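PDB 6IV9: Cas13d from uncultured Ruminococcus sp, which binds a CRISPR RNA and, as a Cas13-family effector with two HEPN domains, matures that RNA and cleaves target RNA. Local coordinates for residues Tyr71-Tyr85 and Gln96-Gly108. The protein carries 2 engineered substitutions. Residues are numbered along the deposited sequence; the frame is centred on the assembly and turned at random.
Sequences YITSFGKGNSAVLEY and QLSSKDNSNIELG. With nucleotides of chain B.
A beta hairpin that holds crRNA at its turn packs here against the loop and strand that follow it. Glu-84 and Tyr-85 both face Ile-72 in a classic beta bulge. The Glu-84 chain is turned about CB-CG (chi2 -85°), which brings the carboxylate back to the loop. OE1 accepts from Ser-103 OG at 2.7 Å, on the syn side, and from Ser-98 OG, which comes from above the carboxylate plane. OE2 uses its syn lone pair for the backbone N of Asn-104, at 2.7 Å. Its anti lone pair takes Ser-74 OG. Asn-104 ND2 donates to Ser-74 OG at 2.9 Å, the OG lying near the amide plane of Asn-104. Four bonds thus fix the carboxylate's rotation; Lys-120 also bonds Ser-103 OG. An alanine in place of Glu-84 is likely to leave Ser-74, Ser-98, Ser-103 and the N of Asn-104 without their common acceptor.

The Tyr-85 side chain reaches strand 105-108. Its OH donates to Ile-105 O and accepts from Leu-107 N, both at 3.2 Å. Leu-107 CB lies over one ring face, 3.7 Å from the centroid. Ile-72 adds apolar contacts, with CG2 against Ile-105 CD1 and CD1 against Leu-107 CD1 (3.8 Å). Tyr-85 and Gln-96 form an antiparallel non-hydrogen-bonded pair, and next to it Leu-97 N donates to Glu-84 O at 2.8 Å.

Near the type II' turn 77-80, the Phe-75 ring lies with one face against the base of C30 of chain B, whose N4 donates to Gly-78 O. Asn-79 OD1 accepts from N6 of A29 of chain B. Strand 60-65 flanks strand 69-75 in the same sheet. Ile-105 and Leu-107 also touch strand 114-119, next to 105-110 in the second sheet, so the contact joins the two sheets. Ala-81 meets helix 511-535.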
loop_
_atom_site.group_PDB
_atom_site.type_symbol
_atom_site.label_atom_id
_atom_site.label_comp_id
_atom_site.label_asym_id
_atom_site.label_seq_id
_atom_site.Cartn_x
_atom_site.Cartn_y
_atom_site.Cartn_z
ATOM N N TYR A 71 32.490 -5.777 -8.280
ATOM C CA TYR A 71 31.765 -6.253 -9.471
ATOM C C TYR A 71 30.839 -5.126 -9.895
ATOM O O TYR A 71 30.027 -4.725 -9.107
ATOM C CB TYR A 71 31.010 -7.543 -9.168
ATOM C CG TYR A 71 31.907 -8.623 -8.638
ATOM C CD1 TYR A 71 32.173 -8.727 -7.292
ATOM C CD2 TYR A 71 32.520 -9.506 -9.494
ATOM C CE1 TYR A 71 33.011 -9.706 -6.804
ATOM C CE2 TYR A 71 33.364 -10.491 -9.027
ATOM C CZ TYR A 71 33.613 -10.586 -7.677
ATOM O OH TYR A 71 34.449 -11.551 -7.222
ATOM N N ILE A 72 30.981 -4.692 -11.129
ATOM C CA ILE A 72 30.177 -3.584 -11.690
ATOM C C ILE A 72 29.060 -4.181 -12.539
ATOM O O ILE A 72 29.343 -5.001 -13.376
ATOM C CB ILE A 72 31.098 -2.676 -12.513
ATOM C CG1 ILE A 72 32.169 -2.059 -11.617
ATOM C CG2 ILE A 72 30.302 -1.640 -13.265
ATOM C CD1 ILE A 72 33.024 -1.043 -12.284
ATOM N N THR A 73 27.827 -3.759 -12.299
ATOM C CA THR A 73 26.703 -4.274 -13.098
ATOM C C THR A 73 26.033 -3.115 -13.831
ATOM O O THR A 73 26.159 -1.992 -13.410
ATOM C CB THR A 73 25.656 -5.002 -12.249
ATOM O OG1 THR A 73 25.029 -4.051 -11.401
ATOM C CG2 THR A 73 26.210 -6.152 -11.444
ATOM N N SER A 74 25.380 -3.435 -14.929
ATOM C CA SER A 74 24.619 -2.451 -15.726
ATOM C C SER A 74 23.158 -2.893 -15.762
ATOM O O SER A 74 22.851 -3.986 -15.351
ATOM C CB SER A 74 25.182 -2.248 -17.103
ATOM O OG SER A 74 24.975 -3.373 -17.917
ATOM N N PHE A 75 22.289 -2.017 -16.218
ATOM C CA PHE A 75 20.865 -2.388 -16.227
ATOM C C PHE A 75 20.524 -3.252 -17.431
ATOM O O PHE A 75 20.783 -2.890 -18.551
ATOM C CB PHE A 75 19.986 -1.143 -16.284
ATOM C CG PHE A 75 20.093 -0.261 -15.077
ATOM C CD1 PHE A 75 19.343 -0.512 -13.949
ATOM C CD2 PHE A 75 20.927 0.835 -15.083
ATOM C CE1 PHE A 75 19.433 0.314 -12.847
ATOM C CE2 PHE A 75 21.013 1.662 -13.980
ATOM C CZ PHE A 75 20.270 1.392 -12.863
ATOM N N GLY A 76 19.911 -4.378 -17.131
ATOM C CA GLY A 76 19.281 -5.245 -18.129
ATOM C C GLY A 76 17.805 -4.880 -18.210
ATOM O O GLY A 76 17.446 -3.782 -17.820
ATOM N N LYS A 77 16.978 -5.777 -18.721
ATOM C CA LYS A 77 15.528 -5.513 -18.789
ATOM C C LYS A 77 14.975 -5.484 -17.366
ATOM O O LYS A 77 15.355 -6.321 -16.579
ATOM C CB LYS A 77 14.816 -6.586 -19.610
ATOM C CG LYS A 77 13.447 -6.185 -20.134
ATOM C CD LYS A 77 12.566 -7.327 -20.581
ATOM C CE LYS A 77 11.137 -6.898 -20.851
ATOM N NZ LYS A 77 10.542 -6.156 -19.719
ATOM N N GLY A 78 14.125 -4.512 -17.070
ATOM C CA GLY A 78 13.495 -4.443 -15.746
ATOM C C GLY A 78 14.527 -4.378 -14.642
ATOM O O GLY A 78 15.337 -3.478 -14.660
ATOM N N ASN A 79 14.458 -5.322 -13.712
ATOM C CA ASN A 79 15.369 -5.347 -12.549
ATOM C C ASN A 79 16.580 -6.254 -12.785
ATOM O O ASN A 79 17.342 -6.433 -11.875
ATOM C CB ASN A 79 14.647 -5.669 -11.246
ATOM C CG ASN A 79 15.480 -5.232 -10.070
ATOM O OD1 ASN A 79 16.194 -4.248 -10.157
ATOM N ND2 ASN A 79 15.432 -5.980 -8.993
ATOM N N SER A 80 16.725 -6.790 -13.981
ATOM C CA SER A 80 17.872 -7.670 -14.287
ATOM C C SER A 80 19.189 -6.901 -14.266
ATOM O O SER A 80 19.221 -5.784 -14.721
ATOM C CB SER A 80 17.682 -8.334 -15.585
ATOM O OG SER A 80 16.486 -9.059 -15.549
ATOM N N ALA A 81 20.231 -7.576 -13.799
ATOM C CA ALA A 81 21.598 -7.035 -13.708
ATOM C C ALA A 81 22.476 -7.691 -14.772
ATOM O O ALA A 81 22.354 -8.870 -14.970
ATOM C CB ALA A 81 22.162 -7.300 -12.346
ATOM N N VAL A 82 23.276 -6.898 -15.466
ATOM C CA VAL A 82 24.247 -7.454 -16.438
ATOM C C VAL A 82 25.609 -7.318 -15.765
ATOM O O VAL A 82 26.011 -6.203 -15.517
ATOM C CB VAL A 82 24.219 -6.675 -17.762
ATOM C CG1 VAL A 82 25.351 -7.083 -18.677
ATOM C CG2 VAL A 82 22.891 -6.799 -18.466
ATOM N N LEU A 83 26.250 -8.430 -15.433
ATOM C CA LEU A 83 27.592 -8.306 -14.825
ATOM C C LEU A 83 28.509 -7.770 -15.920
ATOM O O LEU A 83 28.571 -8.367 -16.980
ATOM C CB LEU A 83 28.061 -9.668 -14.324
ATOM C CG LEU A 83 27.719 -9.959 -12.873
ATOM C CD1 LEU A 83 27.875 -11.434 -12.563
ATOM C CD2 LEU A 83 28.577 -9.119 -11.964
ATOM N N GLU A 84 29.177 -6.664 -15.655
ATOM C CA GLU A 84 30.009 -6.055 -16.705
ATOM C C GLU A 84 31.488 -6.280 -16.424
ATOM O O GLU A 84 32.190 -6.723 -17.313
ATOM C CB GLU A 84 29.744 -4.555 -16.749
ATOM C CG GLU A 84 28.373 -4.191 -17.283
ATOM C CD GLU A 84 28.272 -4.089 -18.793
ATOM O OE1 GLU A 84 29.228 -4.426 -19.455
ATOM O OE2 GLU A 84 27.242 -3.673 -19.276
ATOM N N TYR A 85 31.941 -5.920 -15.235
ATOM C CA TYR A 85 33.387 -6.038 -14.970
ATOM C C TYR A 85 33.680 -6.515 -13.561
ATOM O O TYR A 85 32.918 -6.275 -12.667
ATOM C CB TYR A 85 34.052 -4.670 -15.086
ATOM C CG TYR A 85 33.969 -4.055 -16.452
ATOM C CD1 TYR A 85 32.892 -3.276 -16.802
ATOM C CD2 TYR A 85 34.955 -4.263 -17.390
ATOM C CE1 TYR A 85 32.789 -2.709 -18.051
ATOM C CE2 TYR A 85 34.873 -3.700 -18.646
ATOM C CZ TYR A 85 33.779 -2.931 -18.980
ATOM O OH TYR A 85 33.669 -2.370 -20.209
ATOM N N GLN A 96 36.582 -8.018 -18.158
ATOM C CA GLN A 96 35.215 -7.835 -18.674
ATOM C C GLN A 96 34.482 -9.170 -18.586
ATOM O O GLN A 96 35.007 -10.157 -19.075
ATOM C CB GLN A 96 35.222 -7.294 -20.096
ATOM C CG GLN A 96 33.829 -7.038 -20.629
ATOM C CD GLN A 96 33.842 -6.260 -21.917
ATOM O OE1 GLN A 96 34.829 -5.647 -22.282
ATOM N NE2 GLN A 96 32.730 -6.285 -22.614
ATOM N N LEU A 97 33.329 -9.165 -17.932
ATOM C CA LEU A 97 32.496 -10.377 -17.765
ATOM C C LEU A 97 31.416 -10.406 -18.845
ATOM O O LEU A 97 30.981 -11.482 -19.207
ATOM C CB LEU A 97 31.860 -10.332 -16.375
ATOM C CG LEU A 97 32.825 -10.168 -15.212
ATOM C CD1 LEU A 97 32.091 -10.016 -13.900
ATOM C CD2 LEU A 97 33.772 -11.338 -15.140
ATOM N N SER A 98 30.979 -9.231 -19.280
ATOM C CA SER A 98 29.919 -9.103 -20.301
ATOM C C SER A 98 30.438 -9.430 -21.704
ATOM O O SER A 98 31.612 -9.251 -21.963
ATOM C CB SER A 98 29.321 -7.736 -20.265
ATOM O OG SER A 98 30.299 -6.751 -20.495
ATOM N N SER A 99 29.534 -9.918 -22.546
ATOM C CA SER A 99 29.807 -10.183 -23.976
ATOM C C SER A 99 29.787 -8.851 -24.723
ATOM O O SER A 99 29.265 -7.889 -24.198
ATOM C CB SER A 99 28.773 -11.089 -24.539
ATOM O OG SER A 99 27.536 -10.423 -24.608
ATOM N N LYS A 100 30.287 -8.827 -25.948
ATOM C CA LYS A 100 30.280 -7.573 -26.736
ATOM C C LYS A 100 28.837 -7.129 -26.966
ATOM O O LYS A 100 28.605 -5.946 -26.999
ATOM C CB LYS A 100 30.939 -7.789 -28.096
ATOM C CG LYS A 100 30.750 -6.648 -29.079
ATOM C CD LYS A 100 31.921 -6.499 -30.025
ATOM C CE LYS A 100 32.067 -7.674 -30.961
ATOM N NZ LYS A 100 33.088 -7.413 -32.003
ATOM N N ASP A 101 27.938 -8.063 -27.237
ATOM C CA ASP A 101 26.518 -7.721 -27.474
ATOM C C ASP A 101 25.813 -7.229 -26.203
ATOM O O ASP A 101 25.064 -6.278 -26.295
ATOM C CB ASP A 101 25.774 -8.922 -28.046
ATOM C CG ASP A 101 26.048 -9.162 -29.522
ATOM O OD1 ASP A 101 26.409 -8.204 -30.218
ATOM O OD2 ASP A 101 25.885 -10.305 -29.957
ATOM N N ASN A 102 25.990 -7.914 -25.078
ATOM C CA ASN A 102 25.303 -7.547 -23.811
ATOM C C ASN A 102 25.837 -6.271 -23.143
ATOM O O ASN A 102 25.078 -5.656 -22.426
ATOM C CB ASN A 102 25.251 -8.711 -22.826
ATOM C CG ASN A 102 24.634 -9.945 -23.439
ATOM O OD1 ASN A 102 24.946 -11.060 -23.038
ATOM N ND2 ASN A 102 23.758 -9.752 -24.410
ATOM N N SER A 103 27.093 -5.910 -23.367
ATOM C CA SER A 103 27.708 -4.784 -22.618
ATOM C C SER A 103 27.003 -3.447 -22.857
ATOM O O SER A 103 26.739 -3.120 -23.988
ATOM C CB SER A 103 29.176 -4.697 -22.868
ATOM O OG SER A 103 29.759 -3.759 -22.002
ATOM N N ASN A 104 26.771 -2.705 -21.775
ATOM C CA ASN A 104 26.088 -1.392 -21.822
ATOM C C ASN A 104 27.026 -0.250 -21.440
ATOM O O ASN A 104 26.686 0.884 -21.695
ATOM C CB ASN A 104 24.893 -1.389 -20.880
ATOM C CG ASN A 104 23.887 -2.418 -21.320
ATOM O OD1 ASN A 104 23.545 -2.462 -22.484
ATOM N ND2 ASN A 104 23.453 -3.266 -20.414
ATOM N N ILE A 105 28.148 -0.563 -20.816
ATOM C CA ILE A 105 29.064 0.507 -20.370
ATOM C C ILE A 105 30.500 0.100 -20.661
ATOM O O ILE A 105 30.779 -1.076 -20.687
ATOM C CB ILE A 105 28.852 0.797 -18.883
ATOM C CG1 ILE A 105 29.015 -0.464 -18.042
ATOM C CG2 ILE A 105 27.509 1.460 -18.658
ATOM C CD1 ILE A 105 28.918 -0.228 -16.570
ATOM N N GLU A 106 31.348 1.099 -20.865
ATOM C CA GLU A 106 32.787 0.899 -21.136
ATOM C C GLU A 106 33.536 1.423 -19.919
ATOM O O GLU A 106 33.301 2.542 -19.541
ATOM C CB GLU A 106 33.182 1.666 -22.392
ATOM C CG GLU A 106 34.662 1.671 -22.653
ATOM C CD GLU A 106 35.058 1.199 -24.036
ATOM O OE1 GLU A 106 34.305 1.449 -24.983
ATOM O OE2 GLU A 106 36.125 0.591 -24.159
ATOM N N LEU A 107 34.360 0.589 -19.311
ATOM C CA LEU A 107 35.110 1.037 -18.130
ATOM C C LEU A 107 36.390 1.731 -18.579
ATOM O O LEU A 107 37.103 1.194 -19.397
ATOM C CB LEU A 107 35.419 -0.163 -17.239
ATOM C CG LEU A 107 35.771 0.156 -15.793
ATOM C CD1 LEU A 107 34.665 0.937 -15.135
ATOM C CD2 LEU A 107 36.055 -1.109 -15.009
ATOM N N GLY A 108 36.627 2.904 -18.034
ATOM C CA GLY A 108 37.849 3.655 -18.318
ATOM C C GLY A 108 38.850 3.427 -17.209
ATOM O O GLY A 108 39.007 2.301 -16.779
ATOM P P C B 30 15.343 5.905 -8.318
ATOM O OP1 C B 30 14.952 7.285 -8.431
ATOM O OP2 C B 30 14.362 4.842 -8.035
ATOM O "O5'" C B 30 16.002 5.390 -9.669
ATOM C "C5'" C B 30 16.915 6.219 -10.399
ATOM C "C4'" C B 30 17.072 5.682 -11.798
ATOM O "O4'" C B 30 17.661 4.357 -11.782
ATOM C "C3'" C B 30 15.837 5.493 -12.650
ATOM O "O3'" C B 30 15.340 6.736 -13.109
ATOM C "C2'" C B 30 16.413 4.636 -13.783
ATOM O "O2'" C B 30 17.120 5.405 -14.749
ATOM C "C1'" C B 30 17.352 3.720 -13.001
ATOM N N1 C B 30 16.781 2.399 -12.714
ATOM C C2 C B 30 16.679 1.543 -13.798
ATOM O O2 C B 30 17.081 1.940 -14.903
ATOM N N3 C B 30 16.151 0.312 -13.619
ATOM C C4 C B 30 15.810 -0.098 -12.396
ATOM N N4 C B 30 15.405 -1.349 -12.261
ATOM C C5 C B 30 15.947 0.748 -11.253
ATOM C C6 C B 30 16.505 1.954 -11.451
ATOM P P A B 29 15.351 3.229 -2.832
ATOM O OP1 A B 29 14.380 2.270 -3.226
ATOM O OP2 A B 29 16.517 2.876 -1.986
ATOM O "O5'" A B 29 15.846 3.865 -4.207
ATOM C "C5'" A B 29 16.729 4.991 -4.197
ATOM C "C4'" A B 29 17.678 4.858 -5.360
ATOM O "O4'" A B 29 18.435 3.635 -5.172
ATOM C "C3'" A B 29 17.015 4.660 -6.714
ATOM O "O3'" A B 29 16.494 5.890 -7.232
ATOM C "C2'" A B 29 18.174 4.051 -7.500
ATOM O "O2'" A B 29 19.122 5.045 -7.879
ATOM C "C1'" A B 29 18.775 3.110 -6.438
ATOM N N9 A B 29 18.217 1.795 -6.518
ATOM C C8 A B 29 17.170 1.251 -5.812
ATOM N N7 A B 29 16.801 0.081 -6.253
ATOM C C5 A B 29 17.637 -0.153 -7.333
ATOM C C6 A B 29 17.713 -1.200 -8.257
ATOM N N6 A B 29 16.942 -2.284 -8.213
ATOM N N1 A B 29 18.652 -1.114 -9.231
ATOM C C2 A B 29 19.439 -0.040 -9.261
ATOM N N3 A B 29 19.443 1.020 -8.463
ATOM C C4 A B 29 18.481 0.914 -7.531
#